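Local coordinates for protein putative hydrolase (Bacteroides ovatus, PDB 4HBS) that is of unknown function but is probably a hydrolase, a five-bladed beta-propeller related to the beta-fructosidase superfamily of glycoside hydrolases, at residues L24-N29 / F38-L43; N97-Q102 / V112-Y117; R136-T141 / I211-N216; M228-D233 / A252-G257. All blocks are in the same frame, centred on the assembly; numbering follows the deposited sequence.

Overall arrangement
The four contacts follow one another along the chain. They belong to, or pack on, four different antiparallel sheets of a five-bladed beta-propeller. Interaction 1 is the hairpin 24-26/38-42, at the edge of a sheet completed by C-terminal strands 399-403, 371-377 and 356-361. Interaction 2 is the outer hairpin of the sheet with strands 60-65 and 71-75. Interaction 3 ties a loop to strand 210-218, and interaction 4 belongs to the next sheet. Interactions 1 and 3 are on opposite sides of the chain's centre, their centres about 41 Å apart. Interactions 2 and 3 are nearest, about 19 Å between centres. Interaction 1 thus joins the chain's two ends in one blade; the others lie in or beside later blades.

Interaction 1: L24-N29 / F38-L43; sequences LELMPN and FVYKDL
Phe-38 opens the contact with Leu-26, whose CD1 lies at the edge of the Phe-38 ring, near its plane. Val-39 follows with its backbone oxygen, which accepts from Met-27 N at 2.9 Å in a nearly straight bond. Val-39 CG1 meets SE of Met-27, a selenomethionine, at 4.1 Å. Tyr-40 carries much of the apolar packing. With Leu-26 CG anti to the backbone N (chi1 -171°), Leu-26 CD1 sits over one face of the Tyr-40 ring in a CH-pi contact, 3.7 Å from the centroid. Leu-24 CD1 lies more distantly over the opposite face, while Leu-24 CB meets Tyr-40 CD2 at 3.7 Å. Phe-403 is a further aromatic neighbour of Tyr-40.

The segments form an antiparallel beta hairpin at the edge of a five-stranded sheet. Strand 38-42 lies between strand 24-26 and strand 399-403. N-terminal strands thus pair with a C-terminal one in a single blade, consistent with closure of a propeller's ring. Lys-41 and Glu-25 are the hairpin's hydrogen-bonded pair: Lys-41 N gives to Glu-25 O at 2.8 Å, and Glu-25 N gives back to Lys-41 O at 3.0 Å. Their side chains run side by side on the other side of the sheet from Tyr-40. The salt bridge between Glu-25 OE2 and Lys-41 NZ is long, 4.0 Å. Met-27 CG rests against Lys-41 CG, the two side chains crossing at about a right angle. Asp-42 turns its carboxylate to Arg-401 in a salt bridge and caps Tyr-45 N, while Leu-24 CD2 packs on Asp-42 CG. Leu-43 CD1 approaches Glu-25 OE1 at 3.8 Å.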
# COMPACT_ATOMS: atom_id res chain seq x y z
N LEU A 24 17.43 -3.00 -12.97
CA LEU A 24 16.79 -4.20 -12.43
C LEU A 24 17.88 -5.27 -12.26
O LEU A 24 18.82 -5.32 -13.05
CB LEU A 24 15.67 -4.71 -13.37
CG LEU A 24 14.55 -3.73 -13.70
CD1 LEU A 24 13.47 -4.41 -14.48
CD2 LEU A 24 13.95 -3.12 -12.47
N GLU A 25 17.77 -6.09 -11.21
CA GLU A 25 18.72 -7.16 -10.93
C GLU A 25 17.92 -8.45 -10.81
O GLU A 25 17.11 -8.56 -9.90
CB GLU A 25 19.51 -6.84 -9.65
CG GLU A 25 20.73 -7.72 -9.40
CD GLU A 25 21.03 -7.90 -7.92
OE1 GLU A 25 21.52 -6.93 -7.30
OE2 GLU A 25 20.73 -8.99 -7.38
N LEU A 26 18.08 -9.40 -11.77
CA LEU A 26 17.32 -10.66 -11.76
C LEU A 26 17.59 -11.44 -10.50
O LEU A 26 18.73 -11.49 -10.05
CB LEU A 26 17.67 -11.52 -12.99
CG LEU A 26 16.80 -12.75 -13.22
CD1 LEU A 26 15.48 -12.39 -13.82
CD2 LEU A 26 17.48 -13.70 -14.12
N MSE A 27 16.54 -12.04 -9.91
CA MSE A 27 16.69 -12.83 -8.69
C MSE A 27 16.83 -14.27 -9.06
O MSE A 27 16.23 -14.69 -10.05
CB MSE A 27 15.50 -12.64 -7.75
CG MSE A 27 15.63 -11.42 -6.89
SE MSE A 27 14.14 -11.20 -5.73
CE MSE A 27 14.53 -12.54 -4.47
N PRO A 28 17.60 -15.07 -8.30
CA PRO A 28 17.78 -16.48 -8.68
C PRO A 28 16.50 -17.29 -8.52
O PRO A 28 15.64 -16.92 -7.71
CB PRO A 28 18.86 -16.96 -7.71
CG PRO A 28 18.74 -16.08 -6.54
CD PRO A 28 18.36 -14.75 -7.07
N ASN A 29 16.36 -18.37 -9.33
CA ASN A 29 15.23 -19.31 -9.22
C ASN A 29 15.21 -19.73 -7.74
O ASN A 29 16.20 -20.29 -7.26
CB ASN A 29 15.36 -20.51 -10.20
CG ASN A 29 16.76 -21.12 -10.28
OD1 ASN A 29 17.70 -20.47 -10.75
ND2 ASN A 29 16.94 -22.37 -9.82
N PHE A 38 10.00 -14.24 -14.51
CA PHE A 38 11.25 -13.51 -14.23
C PHE A 38 11.00 -12.46 -13.18
O PHE A 38 10.19 -11.57 -13.40
CB PHE A 38 11.80 -12.89 -15.51
CG PHE A 38 12.02 -13.94 -16.57
CD1 PHE A 38 13.13 -14.78 -16.52
CD2 PHE A 38 11.05 -14.20 -17.53
CE1 PHE A 38 13.30 -15.80 -17.46
CE2 PHE A 38 11.22 -15.22 -18.48
CZ PHE A 38 12.35 -16.02 -18.43
N VAL A 39 11.65 -12.60 -12.01
CA VAL A 39 11.53 -11.69 -10.87
C VAL A 39 12.81 -10.89 -10.77
O VAL A 39 13.90 -11.45 -10.89
CB VAL A 39 11.27 -12.47 -9.56
CG1 VAL A 39 11.09 -11.51 -8.39
CG2 VAL A 39 10.05 -13.38 -9.69
N TYR A 40 12.68 -9.58 -10.50
CA TYR A 40 13.81 -8.67 -10.39
C TYR A 40 13.72 -7.81 -9.19
O TYR A 40 12.61 -7.43 -8.80
CB TYR A 40 13.84 -7.72 -11.59
CG TYR A 40 14.05 -8.38 -12.93
CD1 TYR A 40 12.98 -8.91 -13.64
CD2 TYR A 40 15.29 -8.36 -13.55
CE1 TYR A 40 13.16 -9.51 -14.88
CE2 TYR A 40 15.49 -8.94 -14.80
CZ TYR A 40 14.42 -9.51 -15.47
OH TYR A 40 14.60 -10.10 -16.70
N LYS A 41 14.87 -7.38 -8.66
CA LYS A 41 14.94 -6.38 -7.62
C LYS A 41 15.01 -5.03 -8.35
O LYS A 41 15.93 -4.88 -9.16
CB LYS A 41 16.20 -6.56 -6.74
CG LYS A 41 16.25 -7.79 -5.89
CD LYS A 41 17.64 -7.93 -5.24
CE LYS A 41 17.64 -8.84 -4.02
NZ LYS A 41 18.81 -9.77 -4.01
N ASP A 42 14.10 -4.09 -8.12
CA ASP A 42 14.21 -2.77 -8.77
C ASP A 42 15.20 -1.92 -7.94
O ASP A 42 14.81 -1.36 -6.91
CB ASP A 42 12.83 -2.09 -8.94
CG ASP A 42 12.84 -0.85 -9.82
OD1 ASP A 42 13.87 -0.16 -9.87
OD2 ASP A 42 11.81 -0.59 -10.48
N LEU A 43 16.49 -1.84 -8.37
CA LEU A 43 17.50 -1.11 -7.61
C LEU A 43 17.35 0.39 -7.80
O LEU A 43 17.78 1.14 -6.92
CB LEU A 43 18.92 -1.55 -7.98
CG LEU A 43 19.22 -3.07 -7.96
CD1 LEU A 43 20.68 -3.31 -8.22
CD2 LEU A 43 18.81 -3.70 -6.63

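Interaction 2: N97-Q102 / V112-Y117; sequences NSIMVQ and VWLADY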
# COMPACT_ATOMS: atom_id res chain seq x y z
N ASN A 97 0.91 9.49 9.21
CA ASN A 97 0.71 9.39 7.78
C ASN A 97 1.26 10.63 7.10
O ASN A 97 1.45 11.67 7.73
CB ASN A 97 -0.77 9.18 7.40
CG ASN A 97 -1.70 10.21 7.98
OD1 ASN A 97 -1.58 11.39 7.67
ND2 ASN A 97 -2.62 9.81 8.85
N SER A 98 1.53 10.49 5.82
CA SER A 98 2.07 11.57 5.01
C SER A 98 1.87 11.23 3.56
O SER A 98 1.53 10.09 3.24
CB SER A 98 3.55 11.80 5.31
OG SER A 98 4.31 10.61 5.20
N ILE A 99 2.02 12.22 2.69
CA ILE A 99 1.84 12.01 1.26
C ILE A 99 2.98 12.66 0.48
O ILE A 99 3.78 13.44 1.03
CB ILE A 99 0.43 12.50 0.79
CG1 ILE A 99 0.30 14.05 0.86
CG2 ILE A 99 -0.69 11.78 1.58
CD1 ILE A 99 -1.04 14.63 0.42
N MSE A 100 3.06 12.30 -0.78
CA MSE A 100 4.08 12.77 -1.72
C MSE A 100 3.53 12.67 -3.15
O MSE A 100 2.62 11.89 -3.40
CB MSE A 100 5.35 11.91 -1.53
CG MSE A 100 6.50 12.19 -2.50
SE MSE A 100 6.49 11.04 -4.01
CE MSE A 100 7.18 9.58 -3.23
N VAL A 101 4.07 13.49 -4.07
CA VAL A 101 3.72 13.47 -5.50
C VAL A 101 4.98 13.21 -6.28
O VAL A 101 5.93 13.97 -6.14
CB VAL A 101 3.03 14.77 -6.02
CG1 VAL A 101 2.70 14.63 -7.50
CG2 VAL A 101 1.78 15.11 -5.23
N GLN A 102 5.00 12.16 -7.11
CA GLN A 102 6.13 11.85 -7.97
C GLN A 102 5.84 12.40 -9.33
O GLN A 102 4.82 12.04 -9.90
CB GLN A 102 6.35 10.34 -8.07
CG GLN A 102 7.46 9.92 -9.03
CD GLN A 102 7.51 8.44 -9.25
OE1 GLN A 102 6.68 7.68 -8.76
NE2 GLN A 102 8.45 7.99 -10.04
N VAL A 112 8.17 14.86 -4.76
CA VAL A 112 7.72 16.11 -4.12
C VAL A 112 6.98 15.80 -2.81
O VAL A 112 5.76 15.60 -2.82
CB VAL A 112 6.86 16.97 -5.08
CG1 VAL A 112 6.52 18.31 -4.46
CG2 VAL A 112 7.59 17.16 -6.42
N TRP A 113 7.71 15.79 -1.68
CA TRP A 113 7.15 15.49 -0.36
C TRP A 113 6.26 16.64 0.09
O TRP A 113 6.77 17.73 0.36
CB TRP A 113 8.27 15.24 0.68
CG TRP A 113 9.21 14.15 0.26
CD1 TRP A 113 10.36 14.30 -0.47
CD2 TRP A 113 8.95 12.75 0.31
NE1 TRP A 113 10.85 13.07 -0.83
CE2 TRP A 113 9.99 12.10 -0.39
CE3 TRP A 113 7.93 11.97 0.88
CZ2 TRP A 113 10.05 10.70 -0.51
CZ3 TRP A 113 7.97 10.60 0.73
CH2 TRP A 113 9.03 9.97 0.06
N LEU A 114 4.92 16.42 0.12
CA LEU A 114 3.96 17.46 0.52
C LEU A 114 3.82 17.39 2.02
O LEU A 114 2.74 17.09 2.56
CB LEU A 114 2.61 17.27 -0.18
CG LEU A 114 2.61 17.12 -1.69
CD1 LEU A 114 1.26 16.75 -2.16
CD2 LEU A 114 3.10 18.39 -2.36
N ALA A 115 4.93 17.70 2.72
CA ALA A 115 5.05 17.52 4.14
C ALA A 115 4.88 18.79 4.94
O ALA A 115 5.26 19.88 4.51
CB ALA A 115 6.40 16.92 4.44
N ASP A 116 4.35 18.61 6.16
CA ASP A 116 4.11 19.64 7.18
C ASP A 116 5.38 19.72 8.03
O ASP A 116 5.40 19.24 9.16
CB ASP A 116 2.86 19.20 8.02
CG ASP A 116 2.29 20.21 8.99
OD1 ASP A 116 3.02 21.15 9.38
OD2 ASP A 116 1.12 20.04 9.39
N TYR A 117 6.47 20.27 7.46
CA TYR A 117 7.75 20.33 8.17
C TYR A 117 7.70 21.17 9.43
O TYR A 117 7.00 22.18 9.45
CB TYR A 117 8.86 20.88 7.29
CG TYR A 117 9.29 19.93 6.20
CD1 TYR A 117 10.01 18.78 6.49
CD2 TYR A 117 9.01 20.21 4.87
CE1 TYR A 117 10.40 17.90 5.48
CE2 TYR A 117 9.43 19.36 3.85
CZ TYR A 117 10.11 18.19 4.16
OH TYR A 117 10.55 17.35 3.16
O HOH W 1 2.50 14.67 4.08
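Met-100, a selenomethionine, and Trp-113 form the apolar centre. With CG anti to the backbone N (chi1 176°), Met-100 lays CG over one face of the Trp-113 indole, 3.8 Å from the centroid of the six-membered ring. Met-100 CB meets Trp-113 CE3 at 3.5 Å, near the rim. The chain then bends at chi2 and chi3. This puts CE near Trp-113 CH2, while Met-100 SE is 4.9 Å from the centroid of the Trp-113 six-membered ring, a Met-aromatic contact. Trp-55 stacks on the Trp-113 ring as well.

A second apolar group surrounds Leu-114. Leu-114 CD1 touches Val-101 CG2 at 3.5 Å and Ile-99 CD1 at 4.1 Å. Both neighbours come from the first strand, and Met-208 also touches Leu-114.

The two strands make an antiparallel beta hairpin, with strand 111-113 at the edge of a four-stranded propeller sheet. Strand 71-75 flanks strand 98-102 on its other side. Val-101 and Val-112 are a hydrogen-bonded pair. Val-112 N gives to Val-101 O at 2.8 Å, and Val-101 N returns a bond to Val-112 O at 3.0 Å.

Pairing weakens beyond this point. Leu-114, the centre of an inverse gamma turn, makes a weak bond from its N to Ile-99 O. A water then joins the separating backbones. It accepts from Ile-99 N at 2.9 Å and donates to Leu-114 O.

Interaction 3: R136-T141 / I211-N216; sequences RHPKAT and ISRNDN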
# COMPACT_ATOMS: atom_id res chain seq x y z
N ARG A 136 -5.13 14.10 10.68
CA ARG A 136 -5.30 13.77 12.08
C ARG A 136 -6.70 13.25 12.34
O ARG A 136 -7.65 13.75 11.74
CB ARG A 136 -5.03 15.05 12.92
CG ARG A 136 -3.93 14.90 13.91
CD ARG A 136 -3.37 16.21 14.41
NE ARG A 136 -4.28 16.93 15.32
CZ ARG A 136 -4.50 16.62 16.60
NH1 ARG A 136 -3.89 15.59 17.16
NH2 ARG A 136 -5.33 17.36 17.33
N HIS A 137 -6.85 12.29 13.26
CA HIS A 137 -8.17 11.79 13.59
C HIS A 137 -8.89 12.74 14.58
O HIS A 137 -8.33 13.06 15.64
CB HIS A 137 -8.13 10.38 14.18
CG HIS A 137 -9.47 9.74 14.15
ND1 HIS A 137 -10.44 10.08 15.05
CD2 HIS A 137 -9.99 8.87 13.26
CE1 HIS A 137 -11.52 9.40 14.70
NE2 HIS A 137 -11.29 8.66 13.62
N PRO A 138 -10.16 13.12 14.31
CA PRO A 138 -10.90 13.99 15.25
C PRO A 138 -10.91 13.54 16.71
O PRO A 138 -10.95 14.41 17.58
CB PRO A 138 -12.31 13.95 14.70
CG PRO A 138 -12.16 13.69 13.27
CD PRO A 138 -10.96 12.83 13.11
N LYS A 139 -10.90 12.22 17.00
CA LYS A 139 -10.91 11.70 18.37
C LYS A 139 -9.53 11.85 19.07
O LYS A 139 -9.47 11.62 20.28
CB LYS A 139 -11.33 10.22 18.41
CG LYS A 139 -12.81 9.97 18.18
CD LYS A 139 -13.18 8.46 18.26
CE LYS A 139 -13.67 8.02 19.63
NZ LYS A 139 -13.98 6.56 19.68
N ALA A 140 -8.43 12.17 18.34
CA ALA A 140 -7.08 12.29 18.92
C ALA A 140 -7.03 13.46 19.86
O ALA A 140 -7.43 14.56 19.49
CB ALA A 140 -6.04 12.44 17.84
N THR A 141 -6.54 13.22 21.09
CA THR A 141 -6.57 14.20 22.17
C THR A 141 -5.35 15.13 22.30
O THR A 141 -5.45 16.08 23.08
CB THR A 141 -6.78 13.45 23.50
OG1 THR A 141 -5.73 12.48 23.66
CG2 THR A 141 -8.15 12.77 23.57
N ILE A 211 -9.47 19.25 -0.10
CA ILE A 211 -10.66 20.07 -0.38
C ILE A 211 -11.80 19.78 0.61
O ILE A 211 -12.52 20.71 1.00
CB ILE A 211 -11.12 19.86 -1.85
CG1 ILE A 211 -10.09 20.42 -2.83
CG2 ILE A 211 -12.52 20.42 -2.12
CD1 ILE A 211 -9.49 21.84 -2.46
N SER A 212 -12.03 18.50 0.95
CA SER A 212 -13.11 18.14 1.87
C SER A 212 -12.81 16.83 2.56
O SER A 212 -12.14 15.97 1.98
CB SER A 212 -14.45 18.05 1.14
OG SER A 212 -14.69 16.81 0.50
N ARG A 213 -13.31 16.68 3.79
CA ARG A 213 -13.14 15.47 4.59
C ARG A 213 -14.45 15.12 5.29
O ARG A 213 -15.11 16.01 5.84
CB ARG A 213 -11.99 15.62 5.61
CG ARG A 213 -12.15 16.77 6.61
CD ARG A 213 -10.88 17.02 7.40
NE ARG A 213 -10.59 15.92 8.31
CZ ARG A 213 -9.50 15.82 9.07
NH1 ARG A 213 -8.56 16.77 9.03
NH2 ARG A 213 -9.33 14.77 9.87
N ASN A 214 -14.84 13.83 5.23
CA ASN A 214 -16.02 13.33 5.92
C ASN A 214 -15.52 12.31 6.89
O ASN A 214 -15.47 11.13 6.58
CB ASN A 214 -17.04 12.73 4.94
CG ASN A 214 -18.33 12.25 5.58
OD1 ASN A 214 -18.51 12.28 6.81
ND2 ASN A 214 -19.27 11.81 4.76
N ASP A 215 -15.11 12.76 8.08
CA ASP A 215 -14.55 11.85 9.09
C ASP A 215 -15.57 10.83 9.63
O ASP A 215 -15.14 9.83 10.21
CB ASP A 215 -13.93 12.62 10.24
CG ASP A 215 -12.74 13.42 9.79
OD1 ASP A 215 -12.95 14.52 9.23
OD2 ASP A 215 -11.61 12.91 9.90
N ASN A 216 -16.89 11.04 9.41
CA ASN A 216 -17.96 10.12 9.82
C ASN A 216 -18.52 9.35 8.59
O ASN A 216 -19.69 8.96 8.61
CB ASN A 216 -19.10 10.88 10.53
CG ASN A 216 -18.65 11.91 11.56
OD1 ASN A 216 -18.12 11.57 12.63
ND2 ASN A 216 -18.86 13.20 11.26
O HOH W 2 -5.82 17.08 10.11
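Arg-213 reaches across to the loop with NH2, which gives to Arg-136 O at 2.7 Å. The bond runs nearly along the C=O axis and lies in the guanidinium plane. Arg-213 CG sits between the backbone N and the carbonyl carbon (chi1 59°), and the bend at chi3 (-68°) places NE beside Asp-215. There the guanidinium makes a bidentate, side-on salt bridge: Arg-213 NE to Asp-215 OD1 and Arg-213 NH2 to Asp-215 OD2, both 2.9 Å. NH2 therefore serves two acceptors, and the paired bonds restrict how the group can turn. A water accepts from Arg-213 NH1 at 3.0 Å and from Arg-136 N, making a second link.

Pro-138 lies against the Asp-215 carboxylate, with Pro-138 CD 3.3 Å from Asp-215 OD2. Asp-215 CG, anti to its carbonyl carbon (chi1 -65°), is 3.5 Å from Pro-138 CG. Asp-215 OD2 also bonds Tyr-158 OH.

The His-137 ring has Pro-138 CD over one face. Its ND1 accepts from Lys-139 N, almost in the ring plane. His-137 to Ala-140 form a type I beta turn. The contact joins Arg-136, just before this turn, and Pro-138 within it to the corner of strand 210-218, an outermost strand of a four-stranded antiparallel propeller sheet.

Interaction 4: M228-D233 / A252-G257; sequences MWEDED and ATRDLG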
# COMPACT_ATOMS: atom_id res chain seq x y z
N MSE A 228 -8.61 -1.39 -4.08
CA MSE A 228 -9.73 -1.11 -4.96
C MSE A 228 -9.51 -1.60 -6.36
O MSE A 228 -8.38 -1.92 -6.75
CB MSE A 228 -9.92 0.40 -5.03
CG MSE A 228 -10.95 0.91 -4.11
SE MSE A 228 -10.88 2.83 -3.84
CE MSE A 228 -10.18 3.37 -5.34
N TRP A 229 -10.58 -1.61 -7.15
CA TRP A 229 -10.52 -1.93 -8.57
C TRP A 229 -11.65 -1.17 -9.31
O TRP A 229 -12.81 -1.50 -9.12
CB TRP A 229 -10.60 -3.44 -8.84
CG TRP A 229 -10.78 -3.72 -10.30
CD1 TRP A 229 -11.93 -4.12 -10.91
CD2 TRP A 229 -9.88 -3.34 -11.34
NE1 TRP A 229 -11.77 -4.08 -12.28
CE2 TRP A 229 -10.51 -3.64 -12.57
CE3 TRP A 229 -8.58 -2.82 -11.37
CZ2 TRP A 229 -9.87 -3.46 -13.79
CZ3 TRP A 229 -7.95 -2.65 -12.59
CH2 TRP A 229 -8.61 -2.93 -13.78
N GLU A 230 -11.29 -0.17 -10.12
CA GLU A 230 -12.27 0.58 -10.91
C GLU A 230 -12.53 -0.24 -12.18
O GLU A 230 -11.64 -0.34 -13.03
CB GLU A 230 -11.74 2.00 -11.21
CG GLU A 230 -12.77 2.93 -11.83
CD GLU A 230 -12.59 4.41 -11.53
OE1 GLU A 230 -11.42 4.85 -11.38
OE2 GLU A 230 -13.61 5.13 -11.42
N ASP A 231 -13.70 -0.91 -12.26
CA ASP A 231 -14.05 -1.81 -13.37
C ASP A 231 -14.78 -1.11 -14.52
O ASP A 231 -15.41 -0.08 -14.32
CB ASP A 231 -14.94 -2.95 -12.84
CG ASP A 231 -15.09 -4.12 -13.79
OD1 ASP A 231 -14.17 -4.94 -13.85
OD2 ASP A 231 -16.09 -4.16 -14.53
N GLU A 232 -14.72 -1.72 -15.72
CA GLU A 232 -15.41 -1.25 -16.93
C GLU A 232 -16.93 -1.09 -16.71
O GLU A 232 -17.55 -0.28 -17.42
CB GLU A 232 -15.24 -2.27 -18.09
CG GLU A 232 -13.86 -2.35 -18.72
CD GLU A 232 -13.79 -3.41 -19.81
OE1 GLU A 232 -14.61 -3.36 -20.75
OE2 GLU A 232 -12.92 -4.31 -19.71
N ASP A 233 -17.53 -1.88 -15.78
CA ASP A 233 -18.98 -1.84 -15.52
C ASP A 233 -19.48 -0.65 -14.63
O ASP A 233 -20.61 -0.70 -14.16
CB ASP A 233 -19.48 -3.19 -14.94
CG ASP A 233 -18.98 -3.59 -13.57
OD1 ASP A 233 -18.52 -2.70 -12.81
OD2 ASP A 233 -19.03 -4.80 -13.26
N ALA A 252 -21.92 2.32 -6.28
CA ALA A 252 -22.96 2.34 -7.31
C ALA A 252 -22.45 2.95 -8.63
O ALA A 252 -22.75 2.42 -9.71
CB ALA A 252 -24.16 3.10 -6.82
N THR A 253 -21.68 4.04 -8.55
CA THR A 253 -21.12 4.75 -9.71
C THR A 253 -19.60 4.91 -9.49
O THR A 253 -19.05 4.35 -8.54
CB THR A 253 -21.84 6.10 -9.88
OG1 THR A 253 -21.33 7.04 -8.93
CG2 THR A 253 -23.35 5.99 -9.72
N ARG A 254 -18.92 5.69 -10.37
CA ARG A 254 -17.47 5.94 -10.22
C ARG A 254 -17.17 6.95 -9.09
O ARG A 254 -16.00 7.19 -8.80
CB ARG A 254 -16.85 6.38 -11.54
CG ARG A 254 -16.86 5.27 -12.57
CD ARG A 254 -16.09 5.62 -13.83
NE ARG A 254 -16.47 4.76 -14.96
CZ ARG A 254 -16.06 3.50 -15.15
NH1 ARG A 254 -15.25 2.91 -14.28
NH2 ARG A 254 -16.47 2.82 -16.22
N ASP A 255 -18.22 7.55 -8.45
CA ASP A 255 -18.05 8.43 -7.29
C ASP A 255 -17.80 7.51 -6.08
O ASP A 255 -18.65 6.68 -5.76
CB ASP A 255 -19.30 9.32 -7.06
CG ASP A 255 -19.14 10.46 -6.06
OD1 ASP A 255 -18.21 10.38 -5.22
OD2 ASP A 255 -19.97 11.41 -6.08
N LEU A 256 -16.65 7.64 -5.42
CA LEU A 256 -16.35 6.83 -4.24
C LEU A 256 -17.42 7.05 -3.14
O LEU A 256 -17.73 6.12 -2.40
CB LEU A 256 -14.93 7.17 -3.72
CG LEU A 256 -14.30 6.27 -2.66
CD1 LEU A 256 -14.43 4.80 -3.02
CD2 LEU A 256 -12.85 6.61 -2.50
N GLY A 257 -18.02 8.25 -3.09
CA GLY A 257 -19.08 8.58 -2.15
C GLY A 257 -20.47 8.03 -2.46
O GLY A 257 -21.40 8.29 -1.70
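The contact joins the end of outermost strand 227-230 to the loop between strands 245-251 and 260-265 of the same five-stranded propeller sheet. Arg-254, in that loop, reaches Glu-230, the last residue of the strand, and Asp-231 just after it. Its chain is extended from CG to NE. Arg-254 NH1 gives a hydrogen bond to Asp-231 O at 3.0 Å, with the donor above the carbonyl plane.

The Glu-230 and Arg-254 side chains cross at about a right angle. With CG anti to the backbone N (chi1 -171°), Glu-230 CG lies near Arg-254 NH1. Glu-230 OE2 comes within 3.5 Å of Arg-254 CG, and is also near CB and CD. The salt bridge from Glu-230 OE2 to Arg-254 NH1 is long, 4.0 Å, and the carboxylate and guanidinium planes are 53° apart.

Two residues before Glu-230, SE of Met-228, a selenomethionine, meets Leu-256 CD1 at 4.1 Å. Leu-238 of strand 236-242 touches both residues.

Local turns shape the two backbones. Asp-231 OD2 accepts from Asp-233 N in an Asx turn, and OD1 accepts from Trp-229 NE1 at 3.0 Å. OD1 also bonds Tyr-307 OH. Thr-253 makes an ST turn to Asp-255 N, and Asp-255 an Asx turn to Gly-257 N.

The one hydrogen bond assigned across the segments joins a charged donor to a backbone carbonyl; the Glu-230 carboxylate probably adds a weaker electrostatic attraction.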